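Local coordinates for SCO family protein (Aquifex aeolicus, PDB 3ME7) that probably binds copper and takes part in electron transport, as an SCO1/SenC-family protein of the thioredoxin clan with a redox-active disulfide, at residues A[8-13]-A[106-111]; A[12-17]-A[99-104]; A[31-36]-A[131-136]. All blocks are in the same frame, centred on the assembly; numbering follows the deposited sequence.

Contact 1 (A[8-13]-A[106-111])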
ATOM      1  N   PRO A   8      -3.360 -10.927  -6.523  1.00 11.11           N
ATOM      2  CA  PRO A   8      -2.542 -11.958  -7.172  1.00 11.02           C
ATOM      3  C   PRO A   8      -1.099 -11.938  -6.692  1.00 11.39           C
ATOM      4  O   PRO A   8      -0.447 -10.886  -6.684  1.00 11.24           O
ATOM      5  CB  PRO A   8      -2.627 -11.593  -8.665  1.00 11.09           C
ATOM      6  CG  PRO A   8      -3.979 -10.960  -8.785  1.00 11.47           C
ATOM      7  CD  PRO A   8      -4.138 -10.156  -7.507  1.00 10.80           C
ATOM      8  N   GLY A   9      -0.596 -13.101  -6.308  1.00 11.74           N
ATOM      9  CA  GLY A   9       0.733 -13.199  -5.710  1.00 10.82           C
ATOM     10  C   GLY A   9       1.877 -13.107  -6.709  1.00 11.12           C
ATOM     11  O   GLY A   9       3.016 -12.821  -6.336  1.00 11.06           O
ATOM     12  N   ASP A  10       1.575 -13.338  -7.985  1.00 11.21           N
ATOM     13  CA  ASP A  10       2.622 -13.328  -8.992  1.00 13.25           C
ATOM     14  C   ASP A  10       2.932 -11.941  -9.568  1.00 12.73           C
ATOM     15  O   ASP A  10       3.798 -11.825 -10.444  1.00 13.83           O
ATOM     16  CB  ASP A  10       2.323 -14.337 -10.117  1.00 16.40           C
ATOM     17  CG  ASP A  10       0.993 -14.080 -10.814  1.00 22.05           C
ATOM     18  OD1 ASP A  10       0.173 -13.264 -10.331  1.00 19.20           O
ATOM     19  OD2 ASP A  10       0.751 -14.728 -11.857  1.00 19.78           O
ATOM     20  N   ILE A  11       2.238 -10.903  -9.077  1.00 10.87           N
ATOM     21  CA  ILE A  11       2.550  -9.522  -9.448  1.00 10.25           C
ATOM     22  C   ILE A  11       4.013  -9.228  -9.107  1.00 10.80           C
ATOM     23  O   ILE A  11       4.441  -9.437  -7.964  1.00 11.34           O
ATOM     24  CB  ILE A  11       1.617  -8.557  -8.696  1.00 10.85           C
ATOM     25  CG1 ILE A  11       0.219  -8.658  -9.307  1.00 13.42           C
ATOM     26  CG2 ILE A  11       2.143  -7.102  -8.759  1.00 13.10           C
ATOM     27  CD1 ILE A  11      -0.902  -8.057  -8.465  1.00 12.86           C
ATOM     28  N   THR A  12       4.759  -8.729 -10.093  1.00  9.83           N
ATOM     29  CA  THR A  12       6.148  -8.366  -9.891  1.00  9.89           C
ATOM     30  C   THR A  12       6.248  -6.876  -9.597  1.00  9.15           C
ATOM     31  O   THR A  12       5.737  -6.039 -10.374  1.00  8.02           O
ATOM     32  CB  THR A  12       7.022  -8.740 -11.107  1.00 10.68           C
ATOM     33  OG1 THR A  12       6.976 -10.163 -11.316  1.00 13.40           O
ATOM     34  CG2 THR A  12       8.478  -8.324 -10.854  1.00 11.36           C
ATOM     35  N   LEU A  13       6.885  -6.569  -8.465  1.00  8.82           N
ATOM     36  CA  LEU A  13       7.177  -5.211  -8.024  1.00  9.08           C
ATOM     37  C   LEU A  13       8.684  -4.998  -8.009  1.00  9.39           C
ATOM     38  O   LEU A  13       9.458  -5.956  -7.932  1.00  9.19           O
ATOM     39  CB  LEU A  13       6.598  -4.998  -6.618  1.00 10.20           C
ATOM     40  CG  LEU A  13       5.099  -5.268  -6.475  1.00 11.15           C
ATOM     41  CD1 LEU A  13       4.751  -5.334  -4.958  1.00 11.45           C
ATOM     42  CD2 LEU A  13       4.278  -4.238  -7.194  1.00 11.72           C
ATOM     43  N   LEU A 106       0.720  -3.744 -12.870  1.00  7.93           N
ATOM     44  CA  LEU A 106      -0.006  -2.583 -12.377  1.00  9.92           C
ATOM     45  C   LEU A 106      -1.505  -2.772 -12.457  1.00 11.47           C
ATOM     46  O   LEU A 106      -2.199  -2.554 -11.442  1.00 11.20           O
ATOM     47  CB  LEU A 106       0.427  -1.315 -13.113  1.00 11.31           C
ATOM     48  CG  LEU A 106      -0.312  -0.057 -12.629  1.00 13.76           C
ATOM     49  CD1 LEU A 106      -0.149   0.178 -11.129  1.00 13.34           C
ATOM     50  CD2 LEU A 106       0.188   1.113 -13.425  1.00 13.33           C
ATOM     51  N   PHE A 107      -2.016  -3.156 -13.635  1.00 12.21           N
ATOM     52  CA  PHE A 107      -3.472  -3.434 -13.896  0.50 13.37           C
ATOM     53  C   PHE A 107      -4.035  -4.372 -12.889  1.00 13.58           C
ATOM     54  O   PHE A 107      -5.128  -4.194 -12.347  1.00 14.91           O
ATOM     55  CB  PHE A 107      -3.690  -4.131 -15.272  0.50 13.55           C
ATOM     56  CG  PHE A 107      -4.999  -4.951 -15.372  0.50 14.12           C
ATOM     57  CD1 PHE A 107      -6.239  -4.322 -15.317  0.50 14.09           C
ATOM     58  CD2 PHE A 107      -4.981  -6.333 -15.547  0.50 13.60           C
ATOM     59  CE1 PHE A 107      -7.442  -5.039 -15.416  0.50 14.56           C
ATOM     60  CE2 PHE A 107      -6.189  -7.075 -15.644  0.50 14.34           C
ATOM     61  CZ  PHE A 107      -7.446  -6.418 -15.571  0.50 13.58           C
ATOM     62  N   LYS A 108      -3.283  -5.472 -12.717  1.00 12.86           N
ATOM     63  CA  LYS A 108      -3.690  -6.601 -11.863  0.50 13.95           C
ATOM     64  C   LYS A 108      -3.825  -6.140 -10.421  1.00 13.18           C
ATOM     65  O   LYS A 108      -4.789  -6.481  -9.733  1.00 12.61           O
ATOM     66  CB  LYS A 108      -2.690  -7.769 -11.929  0.50 15.86           C
ATOM     67  CG  LYS A 108      -2.917  -8.752 -13.072  0.50 16.65           C
ATOM     68  CD  LYS A 108      -1.672  -9.592 -13.331  0.50 17.74           C
ATOM     69  CE  LYS A 108      -1.467 -10.708 -12.318  0.50 16.60           C
ATOM     70  NZ  LYS A 108      -0.387 -11.649 -12.774  0.50 18.94           N
ATOM     71  N   LEU A 109      -2.867  -5.342  -9.979  1.00 10.99           N
ATOM     72  CA  LEU A 109      -2.876  -4.844  -8.624  1.00 10.01           C
ATOM     73  C   LEU A 109      -4.050  -3.885  -8.403  1.00  8.23           C
ATOM     74  O   LEU A 109      -4.819  -4.048  -7.445  1.00  7.69           O
ATOM     75  CB  LEU A 109      -1.539  -4.161  -8.323  1.00 10.76           C
ATOM     76  CG  LEU A 109      -1.339  -3.555  -6.934  1.00  9.52           C
ATOM     77  CD1 LEU A 109      -1.708  -4.540  -5.857  1.00 11.69           C
ATOM     78  CD2 LEU A 109       0.103  -3.070  -6.802  1.00 11.77           C
ATOM     79  N   LEU A 110      -4.214  -2.906  -9.288  1.00  7.95           N
ATOM     80  CA  LEU A 110      -5.315  -1.930  -9.163  1.00  8.80           C
ATOM     81  C   LEU A 110      -6.683  -2.594  -9.328  1.00  8.86           C
ATOM     82  O   LEU A 110      -7.649  -2.234  -8.642  1.00  9.32           O
ATOM     83  CB  LEU A 110      -5.139  -0.803 -10.189  1.00  9.33           C
ATOM     84  CG  LEU A 110      -3.841  -0.004 -10.038  1.00 10.18           C
ATOM     85  CD1 LEU A 110      -3.830   1.118 -11.102  1.00 10.53           C
ATOM     86  CD2 LEU A 110      -3.617   0.570  -8.613  1.00 10.27           C
ATOM     87  N   ASP A 111      -6.769  -3.553 -10.244  1.00  9.50           N
ATOM     88  CA  ASP A 111      -8.006  -4.297 -10.432  1.00 10.72           C
ATOM     89  C   ASP A 111      -8.407  -5.024  -9.148  1.00 10.77           C
ATOM     90  O   ASP A 111      -9.580  -5.001  -8.758  1.00 10.98           O
ATOM     91  CB  ASP A 111      -7.882  -5.279 -11.598  1.00 12.49           C
ATOM     92  CG  ASP A 111      -9.183  -5.980 -11.885  1.00 14.78           C
ATOM     93  OD1 ASP A 111     -10.142  -5.291 -12.278  1.00 15.56           O
ATOM     94  OD2 ASP A 111      -9.251  -7.197 -11.705  1.00 15.35           O
TER

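Contact 2 (A[12-17]-A[99-104]). With SO4 (sulfate ion), chain C.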
ATOM      1  N   THR A  12       4.759  -8.729 -10.093  1.00  9.83           N
ATOM      2  CA  THR A  12       6.148  -8.366  -9.891  1.00  9.89           C
ATOM      3  C   THR A  12       6.248  -6.876  -9.597  1.00  9.15           C
ATOM      4  O   THR A  12       5.737  -6.039 -10.374  1.00  8.02           O
ATOM      5  CB  THR A  12       7.022  -8.740 -11.107  1.00 10.68           C
ATOM      6  OG1 THR A  12       6.976 -10.163 -11.316  1.00 13.40           O
ATOM      7  CG2 THR A  12       8.478  -8.324 -10.854  1.00 11.36           C
ATOM      8  N   LEU A  13       6.885  -6.569  -8.465  1.00  8.82           N
ATOM      9  CA  LEU A  13       7.177  -5.211  -8.024  1.00  9.08           C
ATOM     10  C   LEU A  13       8.684  -4.998  -8.009  1.00  9.39           C
ATOM     11  O   LEU A  13       9.458  -5.956  -7.932  1.00  9.19           O
ATOM     12  CB  LEU A  13       6.598  -4.998  -6.618  1.00 10.20           C
ATOM     13  CG  LEU A  13       5.099  -5.268  -6.475  1.00 11.15           C
ATOM     14  CD1 LEU A  13       4.751  -5.334  -4.958  1.00 11.45           C
ATOM     15  CD2 LEU A  13       4.278  -4.238  -7.194  1.00 11.72           C
ATOM     16  N   VAL A  14       9.101  -3.741  -8.091  1.00  8.33           N
ATOM     17  CA  VAL A  14      10.508  -3.355  -8.039  1.00  8.53           C
ATOM     18  C   VAL A  14      10.594  -2.225  -7.013  1.00  8.99           C
ATOM     19  O   VAL A  14       9.896  -1.188  -7.155  1.00  8.37           O
ATOM     20  CB  VAL A  14      11.018  -2.865  -9.407  1.00  8.50           C
ATOM     21  CG1 VAL A  14      12.531  -2.682  -9.384  1.00 11.20           C
ATOM     22  CG2 VAL A  14      10.623  -3.845 -10.517  1.00 10.89           C
ATOM     23  N   ASP A  15      11.403  -2.434  -5.971  1.00  9.76           N
ATOM     24  CA  ASP A  15      11.572  -1.401  -4.952  1.00  9.83           C
ATOM     25  C   ASP A  15      12.510  -0.280  -5.405  1.00 10.29           C
ATOM     26  O   ASP A  15      13.076  -0.337  -6.492  1.00  9.21           O
ATOM     27  CB  ASP A  15      11.949  -1.983  -3.576  1.00  9.91           C
ATOM     28  CG  ASP A  15      13.372  -2.439  -3.491  1.00  9.50           C
ATOM     29  OD1 ASP A  15      14.180  -2.081  -4.358  1.00 10.57           O
ATOM     30  OD2 ASP A  15      13.669  -3.138  -2.493  1.00 10.71           O
ATOM     31  N   SER A  16      12.651   0.747  -4.572  1.00 10.88           N
ATOM     32  CA  SER A  16      13.381   1.950  -4.968  1.00 11.15           C
ATOM     33  C   SER A  16      14.887   1.723  -5.070  1.00 12.65           C
ATOM     34  O   SER A  16      15.614   2.601  -5.540  1.00 14.00           O
ATOM     35  CB  SER A  16      13.093   3.091  -3.991  1.00 11.58           C
ATOM     36  OG  SER A  16      13.380   2.689  -2.659  1.00 12.30           O
ATOM     37  N   TYR A  17      15.350   0.559  -4.625  1.00 13.24           N
ATOM     38  CA  TYR A  17      16.752   0.160  -4.807  1.00 14.06           C
ATOM     39  C   TYR A  17      16.972  -0.687  -6.052  1.00 13.84           C
ATOM     40  O   TYR A  17      18.107  -1.070  -6.359  1.00 14.08           O
ATOM     41  CB  TYR A  17      17.268  -0.593  -3.579  1.00 15.52           C
ATOM     42  CG  TYR A  17      17.205   0.222  -2.319  1.00 20.60           C
ATOM     43  CD1 TYR A  17      18.254   1.063  -1.959  1.00 16.69           C
ATOM     44  CD2 TYR A  17      16.080   0.175  -1.498  1.00 16.85           C
ATOM     45  CE1 TYR A  17      18.192   1.828  -0.795  1.00 20.78           C
ATOM     46  CE2 TYR A  17      16.003   0.940  -0.336  1.00 20.88           C
ATOM     47  CZ  TYR A  17      17.059   1.764   0.006  1.00 17.12           C
ATOM     48  OH  TYR A  17      16.988   2.521   1.149  1.00 21.20           O
ATOM     49  N   LYS A  99       7.395   0.206  -7.603  1.00  6.66           N
ATOM     50  CA  LYS A  99       6.586   0.335  -8.827  1.00  7.02           C
ATOM     51  C   LYS A  99       6.292  -1.069  -9.344  1.00  8.55           C
ATOM     52  O   LYS A  99       7.002  -2.021  -9.015  1.00  8.60           O
ATOM     53  CB  LYS A  99       7.319   1.147  -9.906  1.00  7.95           C
ATOM     54  CG  LYS A  99       8.660   0.533 -10.328  1.00  7.56           C
ATOM     55  CD  LYS A  99       9.236   1.232 -11.554  1.00  9.41           C
ATOM     56  CE  LYS A  99       8.502   0.791 -12.823  1.00  8.41           C
ATOM     57  NZ  LYS A  99       9.012   1.531 -14.013  1.00 10.47           N
ATOM     58  N   ALA A 100       5.261  -1.195 -10.171  1.00  8.98           N
ATOM     59  CA  ALA A 100       4.945  -2.455 -10.837  1.00 10.09           C
ATOM     60  C   ALA A 100       5.933  -2.628 -12.005  1.00  9.90           C
ATOM     61  O   ALA A 100       6.269  -1.661 -12.689  1.00 11.29           O
ATOM     62  CB  ALA A 100       3.506  -2.412 -11.353  1.00 11.11           C
ATOM     63  N   LYS A 101       6.392  -3.858 -12.230  1.00  9.37           N
ATOM     64  CA  LYS A 101       7.414  -4.114 -13.257  1.00  9.69           C
ATOM     65  C   LYS A 101       6.881  -3.722 -14.651  1.00  9.24           C
ATOM     66  O   LYS A 101       7.565  -3.016 -15.397  1.00 10.83           O
ATOM     67  CB  LYS A 101       7.843  -5.589 -13.199  1.00 10.79           C
ATOM     68  CG  LYS A 101       8.790  -6.078 -14.305  1.00 16.46           C
ATOM     69  CD  LYS A 101      10.186  -5.638 -14.067  1.00 13.78           C
ATOM     70  CE  LYS A 101      11.102  -6.243 -15.139  1.00 15.72           C
ATOM     71  NZ  LYS A 101      12.497  -5.951 -14.801  1.00 14.57           N
ATOM     72  N   THR A 102       5.679  -4.189 -14.985  1.00  7.64           N
ATOM     73  CA  THR A 102       5.030  -3.851 -16.265  1.00  7.46           C
ATOM     74  C   THR A 102       3.609  -3.364 -16.002  1.00  7.92           C
ATOM     75  O   THR A 102       3.096  -3.457 -14.878  1.00  7.24           O
ATOM     76  CB  THR A 102       4.910  -5.072 -17.210  1.00  7.48           C
ATOM     77  OG1 THR A 102       3.847  -5.932 -16.760  1.00 10.27           O
ATOM     78  CG2 THR A 102       6.237  -5.876 -17.264  1.00 10.26           C
ATOM     79  N   SER A 103       2.947  -2.904 -17.067  1.00  7.61           N
ATOM     80  CA  SER A 103       1.565  -2.432 -16.985  1.00  7.90           C
ATOM     81  C   SER A 103       0.629  -3.563 -16.570  1.00  8.72           C
ATOM     82  O   SER A 103      -0.407  -3.293 -15.981  1.00  8.77           O
ATOM     83  CB  SER A 103       1.125  -1.874 -18.341  1.00  7.15           C
ATOM     84  OG  SER A 103       1.165  -2.869 -19.344  1.00  7.58           O
ATOM     85  N   GLU A 104       0.971  -4.818 -16.889  1.00  8.05           N
ATOM     86  CA  GLU A 104       0.113  -5.935 -16.473  1.00  8.70           C
ATOM     87  C   GLU A 104       0.131  -6.097 -14.954  1.00  9.04           C
ATOM     88  O   GLU A 104      -0.905  -6.342 -14.325  1.00  9.79           O
ATOM     89  CB  GLU A 104       0.482  -7.255 -17.175  1.00  9.92           C
ATOM     90  CG  GLU A 104      -0.318  -8.435 -16.639  1.00 14.52           C
ATOM     91  CD  GLU A 104      -0.130  -9.743 -17.402  1.00 12.54           C
ATOM     92  OE1 GLU A 104       0.738  -9.821 -18.289  1.00 16.95           O
ATOM     93  OE2 GLU A 104      -0.893 -10.691 -17.126  1.00 16.08           O
TER
HETATM   94  S   SO4 C 501      12.856   1.763 -14.772  1.00 15.65           S
HETATM   95  O1  SO4 C 501      11.670   1.709 -13.925  1.00 20.24           O
HETATM   96  O2  SO4 C 501      13.415   0.426 -14.902  1.00 21.51           O
HETATM   97  O3  SO4 C 501      12.502   2.307 -16.086  1.00 20.02           O
HETATM   98  O4  SO4 C 501      13.861   2.619 -14.140  1.00 19.97           O

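Contact 3 (A[31-36]-A[131-136])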
ATOM      1  N   ILE A  31       0.065  -6.839   5.310  1.00  9.66           N
ATOM      2  CA  ILE A  31       0.635  -5.884   4.368  1.00  9.39           C
ATOM      3  C   ILE A  31      -0.256  -4.658   4.287  1.00  9.35           C
ATOM      4  O   ILE A  31      -1.462  -4.761   4.061  1.00 10.56           O
ATOM      5  CB  ILE A  31       0.795  -6.520   2.979  1.00 10.25           C
ATOM      6  CG1 ILE A  31       1.803  -7.675   3.056  1.00  9.59           C
ATOM      7  CG2 ILE A  31       1.264  -5.466   1.974  1.00 10.60           C
ATOM      8  CD1 ILE A  31       1.611  -8.735   1.996  1.00 11.72           C
ATOM      9  N   ILE A  32       0.350  -3.489   4.478  1.00  8.95           N
ATOM     10  CA  ILE A  32      -0.374  -2.219   4.322  1.00  8.77           C
ATOM     11  C   ILE A  32       0.051  -1.597   2.984  1.00  9.43           C
ATOM     12  O   ILE A  32       1.220  -1.271   2.796  1.00 11.10           O
ATOM     13  CB  ILE A  32      -0.083  -1.266   5.492  1.00 10.41           C
ATOM     14  CG1 ILE A  32      -0.575  -1.882   6.817  1.00 11.59           C
ATOM     15  CG2 ILE A  32      -0.725   0.092   5.267  1.00 11.99           C
ATOM     16  CD1 ILE A  32      -0.183  -1.062   8.073  1.00 11.49           C
ATOM     17  N   LEU A  33      -0.920  -1.433   2.089  1.00  9.25           N
ATOM     18  CA  LEU A  33      -0.674  -0.967   0.714  0.50  8.79           C
ATOM     19  C   LEU A  33      -1.164   0.450   0.551  1.00  8.98           C
ATOM     20  O   LEU A  33      -2.307   0.747   0.883  1.00  9.08           O
ATOM     21  CB  LEU A  33      -1.441  -1.821  -0.314  0.50  9.49           C
ATOM     22  CG  LEU A  33      -1.095  -3.277  -0.587  0.50  7.17           C
ATOM     23  CD1 LEU A  33      -2.041  -3.833  -1.656  0.50  9.02           C
ATOM     24  CD2 LEU A  33       0.345  -3.393  -1.053  0.50  9.56           C
ATOM     25  N   SER A  34      -0.320   1.319  -0.004  1.00  8.35           N
ATOM     26  CA  SER A  34      -0.671   2.741  -0.188  1.00  8.23           C
ATOM     27  C   SER A  34      -0.428   3.193  -1.646  1.00  8.40           C
ATOM     28  O   SER A  34       0.718   3.494  -2.003  1.00  8.66           O
ATOM     29  CB  SER A  34       0.123   3.621   0.789  1.00  8.28           C
ATOM     30  OG  SER A  34      -0.059   5.011   0.577  1.00  8.52           O
ATOM     31  N   PRO A  35      -1.477   3.221  -2.490  1.00  8.59           N
ATOM     32  CA  PRO A  35      -1.293   3.732  -3.856  1.00  8.98           C
ATOM     33  C   PRO A  35      -1.132   5.239  -3.878  1.00  9.55           C
ATOM     34  O   PRO A  35      -1.944   5.962  -3.291  1.00 10.62           O
ATOM     35  CB  PRO A  35      -2.585   3.359  -4.592  1.00  8.01           C
ATOM     36  CG  PRO A  35      -3.579   2.940  -3.540  1.00 10.97           C
ATOM     37  CD  PRO A  35      -2.821   2.663  -2.238  1.00  8.69           C
ATOM     38  N   ILE A  36      -0.080   5.700  -4.550  1.00  9.20           N
ATOM     39  CA  ILE A  36       0.199   7.122  -4.736  1.00  9.34           C
ATOM     40  C   ILE A  36       0.746   7.303  -6.161  1.00  9.11           C
ATOM     41  O   ILE A  36       0.845   6.333  -6.910  1.00  8.07           O
ATOM     42  CB  ILE A  36       1.206   7.674  -3.667  1.00  9.97           C
ATOM     43  CG1 ILE A  36       2.504   6.839  -3.608  1.00 10.12           C
ATOM     44  CG2 ILE A  36       0.537   7.721  -2.269  1.00 11.52           C
ATOM     45  CD1 ILE A  36       3.510   7.115  -4.660  1.00 11.81           C
ATOM     46  N   VAL A 131      -4.938  -0.010   1.816  1.00  8.03           N
ATOM     47  CA  VAL A 131      -5.537  -1.336   1.780  1.00  8.70           C
ATOM     48  C   VAL A 131      -4.739  -2.214   2.733  1.00  9.62           C
ATOM     49  O   VAL A 131      -3.503  -2.164   2.753  1.00 11.41           O
ATOM     50  CB  VAL A 131      -5.522  -1.963   0.363  1.00  9.02           C
ATOM     51  CG1 VAL A 131      -6.340  -3.272   0.339  1.00 12.03           C
ATOM     52  CG2 VAL A 131      -6.081  -1.002  -0.687  1.00 12.57           C
ATOM     53  N   VAL A 132      -5.445  -3.036   3.516  1.00  9.17           N
ATOM     54  CA  VAL A 132      -4.765  -3.911   4.462  1.00  8.65           C
ATOM     55  C   VAL A 132      -5.014  -5.362   4.082  1.00  8.87           C
ATOM     56  O   VAL A 132      -6.158  -5.797   3.996  1.00 10.98           O
ATOM     57  CB  VAL A 132      -5.178  -3.634   5.931  1.00  7.37           C
ATOM     58  CG1 VAL A 132      -4.291  -4.479   6.854  1.00 10.49           C
ATOM     59  CG2 VAL A 132      -4.976  -2.157   6.259  1.00 10.07           C
ATOM     60  N   LEU A 133      -3.926  -6.093   3.830  1.00  8.07           N
ATOM     61  CA  LEU A 133      -3.986  -7.504   3.454  1.00  8.30           C
ATOM     62  C   LEU A 133      -3.562  -8.439   4.576  1.00  8.24           C
ATOM     63  O   LEU A 133      -2.717  -8.105   5.417  1.00  8.57           O
ATOM     64  CB  LEU A 133      -3.068  -7.781   2.263  1.00  8.96           C
ATOM     65  CG  LEU A 133      -3.035  -6.780   1.108  1.00  9.24           C
ATOM     66  CD1 LEU A 133      -2.011  -7.248   0.071  1.00  9.94           C
ATOM     67  CD2 LEU A 133      -4.399  -6.680   0.495  1.00  9.97           C
ATOM     68  N   SER A 134      -4.142  -9.636   4.553  1.00  8.63           N
ATOM     69  CA  SER A 134      -3.739 -10.698   5.451  1.00  8.70           C
ATOM     70  C   SER A 134      -2.365 -11.206   5.024  1.00  9.45           C
ATOM     71  O   SER A 134      -1.895 -10.877   3.922  1.00 10.53           O
ATOM     72  CB  SER A 134      -4.750 -11.835   5.357  1.00  8.90           C
ATOM     73  OG  SER A 134      -4.540 -12.586   4.162  1.00  9.94           O
ATOM     74  N   PRO A 135      -1.705 -12.026   5.868  1.00  9.62           N
ATOM     75  CA  PRO A 135      -0.431 -12.628   5.459  1.00 10.00           C
ATOM     76  C   PRO A 135      -0.504 -13.526   4.228  1.00 10.23           C
ATOM     77  O   PRO A 135       0.549 -13.910   3.709  1.00 11.43           O
ATOM     78  CB  PRO A 135      -0.014 -13.450   6.693  1.00 10.59           C
ATOM     79  CG  PRO A 135      -0.664 -12.741   7.823  1.00 15.91           C
ATOM     80  CD  PRO A 135      -1.988 -12.290   7.299  1.00 10.23           C
ATOM     81  N   GLU A 136      -1.715 -13.878   3.797  1.00 10.55           N
ATOM     82  CA  GLU A 136      -1.936 -14.677   2.584  1.00 10.89           C
ATOM     83  C   GLU A 136      -2.371 -13.829   1.394  1.00 10.30           C
ATOM     84  O   GLU A 136      -2.800 -14.370   0.382  1.00 10.08           O
ATOM     85  CB  GLU A 136      -3.005 -15.759   2.814  1.00 12.66           C
ATOM     86  CG  GLU A 136      -2.690 -16.731   3.926  1.00 25.24           C
ATOM     87  CD  GLU A 136      -1.412 -17.505   3.675  1.00 15.14           C
ATOM     88  OE1 GLU A 136      -1.140 -17.891   2.506  1.00 25.68           O
ATOM     89  OE2 GLU A 136      -0.686 -17.754   4.662  1.00 26.58           O
TER

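Contact 1 (A[8-13]-A[106-111])
Pro8 lays CB against CE of Lys108 at 3.9 Å, opening the type I beta turn Pro8 to Ile11 that faces helix 103-112. Further on, Asp10 meets the tip of the same lysine: in the Lys108 conformer described, one of two deposited, NZ forms a salt bridge with OD1 at 3.0 Å. The ammonium nitrogen comes from above the carboxylate plane, 50° out of it, and the two side chains cross at about a right angle. Ile11, buried, slides past Lys108 in the opposite direction; its CG1, anti to the carbonyl carbon (chi1 -73°), lies 4.0 Å from Lys108 CB. Its CD1 reaches the helix backbone, 3.7 Å from Leu109 N. An alanine here would probably open a gap beside Leu109 and the CB of Lys108, leaving that stem fewer apolar contacts. Leu13, near the start of strand 12-15, adds a looser touch, CD2 to Leu109 CD2 at 4.4 Å; Leu109 also packs on Phe70 of strand 66-71. The loop is held to the helix by chemistry graded with depth: leucine and isoleucine carbons inside, the aliphatic stem of Lys108 between, and a charged pair toward solvent, where water would probably weaken its attraction.

Contact 2 (A[12-17]-A[99-104])
In the mixed sheet of this thioredoxin-like domain, strand 12-15 runs antiparallel to strand 95-100, pairing Leu13 with Ala100 and Val14 with Lys99. Val14 and Lys99 form the hydrogen-bonded pair, Val14 N to Lys99 O and Lys99 N to Val14 O both at 2.9 Å. Beyond the non-hydrogen-bonded pair of Leu13 and Ala100, Lys101 N donates to Thr12 O at 2.9 Å, which carries the ladder into the loop before helix 103-112. Leu13 CD2 rests 4.1 Å from Ala100 CA. Thr12 and Lys101 lie side by side, pointing the same way, with Thr12 CG2 3.7 Å from Lys101 CB. On the face of Val14 and Lys99, a bend at chi2 (77°) puts Lys101 CD 4.0 Å from Val14 CG2, and Lys101 NZ continues to a salt bridge with Glu20. On Lys99, chi1 of 59° puts CG between the backbone N and the carbonyl carbon, 3.8 Å from Val14 O. Lys99 NZ binds Asp76 O and, at 2.7 Å, O1 of a sulfate, probably from the crystallisation liquor, which is also bonded to Leu78 N. Val14 packs on that same Leu78 of helix 78-87, helix 103-112 covers the face of Ala100 through Leu106, and strand 20-22 pairs with the other edge of strand 12-15.

Contact 3 (A[31-36]-A[131-136])
Leu33 and Leu133 meet on the well-packed face of an antiparallel pair, strand 31-36 against strand 129-133, in the central mixed sheet of the thioredoxin-like domain; the short segments run at 154° to each other. In the Leu33 conformer described, one of two deposited, the methyls CD1 of Leu33 and CD1 of Leu133 are 3.8 Å apart. The same Leu133 CD1 lies 4.1 Å from Ile31 CB, so one methyl touches two neighbours on the facing strand. Leu133 CG stands beside its own backbone N (chi1 -42°), which sets it close to the Ile31 carbonyl oxygen as well. Next along, Leu33 CB faces Val131 CB at 4.1 Å. Four backbone hydrogen bonds join the strands. Leu133 N donates to Ile31 O at 2.8 Å, almost straight at 176°, and Ile31 N returns a longer bond of 3.1 Å to Leu133 O. Leu33 and Val131 exchange a second pair, with Leu33 N to Val131 O at 2.8 Å. Between them sits the non-hydrogen-bonded pair Ile32 and Val132, where the CA of each makes a CA-H...O contact with a carbonyl of the facing strand.

The opposite face is looser: Ile32 CG1 and Val132 CG2 approach only to 4.4 Å. Past Leu133 the chain leaves the strand; buried Ser134 accepts from Glu136 N through OG in an ST turn, and the chain reaches solvent at Glu136. At the far end of the first strand, Ile36 packs on Cys44 of helix 43-52, half of the redox-active disulfide with Cys40. The six touching residues are all buried aliphatics, so directional specificity comes from the backbone bonds and the side chains contribute hydrophobic fill, joining strand 31-36 to strand 129-133, the neighbour of edge strand 139-144, with no charge to be satisfied.

How the contacts relate
Contact 3 is the core of the three, wholly buried and apolar, its centre about 5 Å from that of the chain; contacts 1 and 2 are partly buried, their centres about 12 and 13 Å from it. Contacts 2 and 3 are both antiparallel strand pairings in one mixed sheet, separated by strand 66-71 and not touching. Contact 1 instead sets a loop and strand start against a helix. Contacts 1 and 2 share Thr12 and Leu13, use the same helix 103-112 and meet where Leu106 N nears Ala100 CB. Leu109 of contact 1 touches Leu33 of contact 3. Charged side chains take part in the two outer contacts, but not among the touching residues of contact 3.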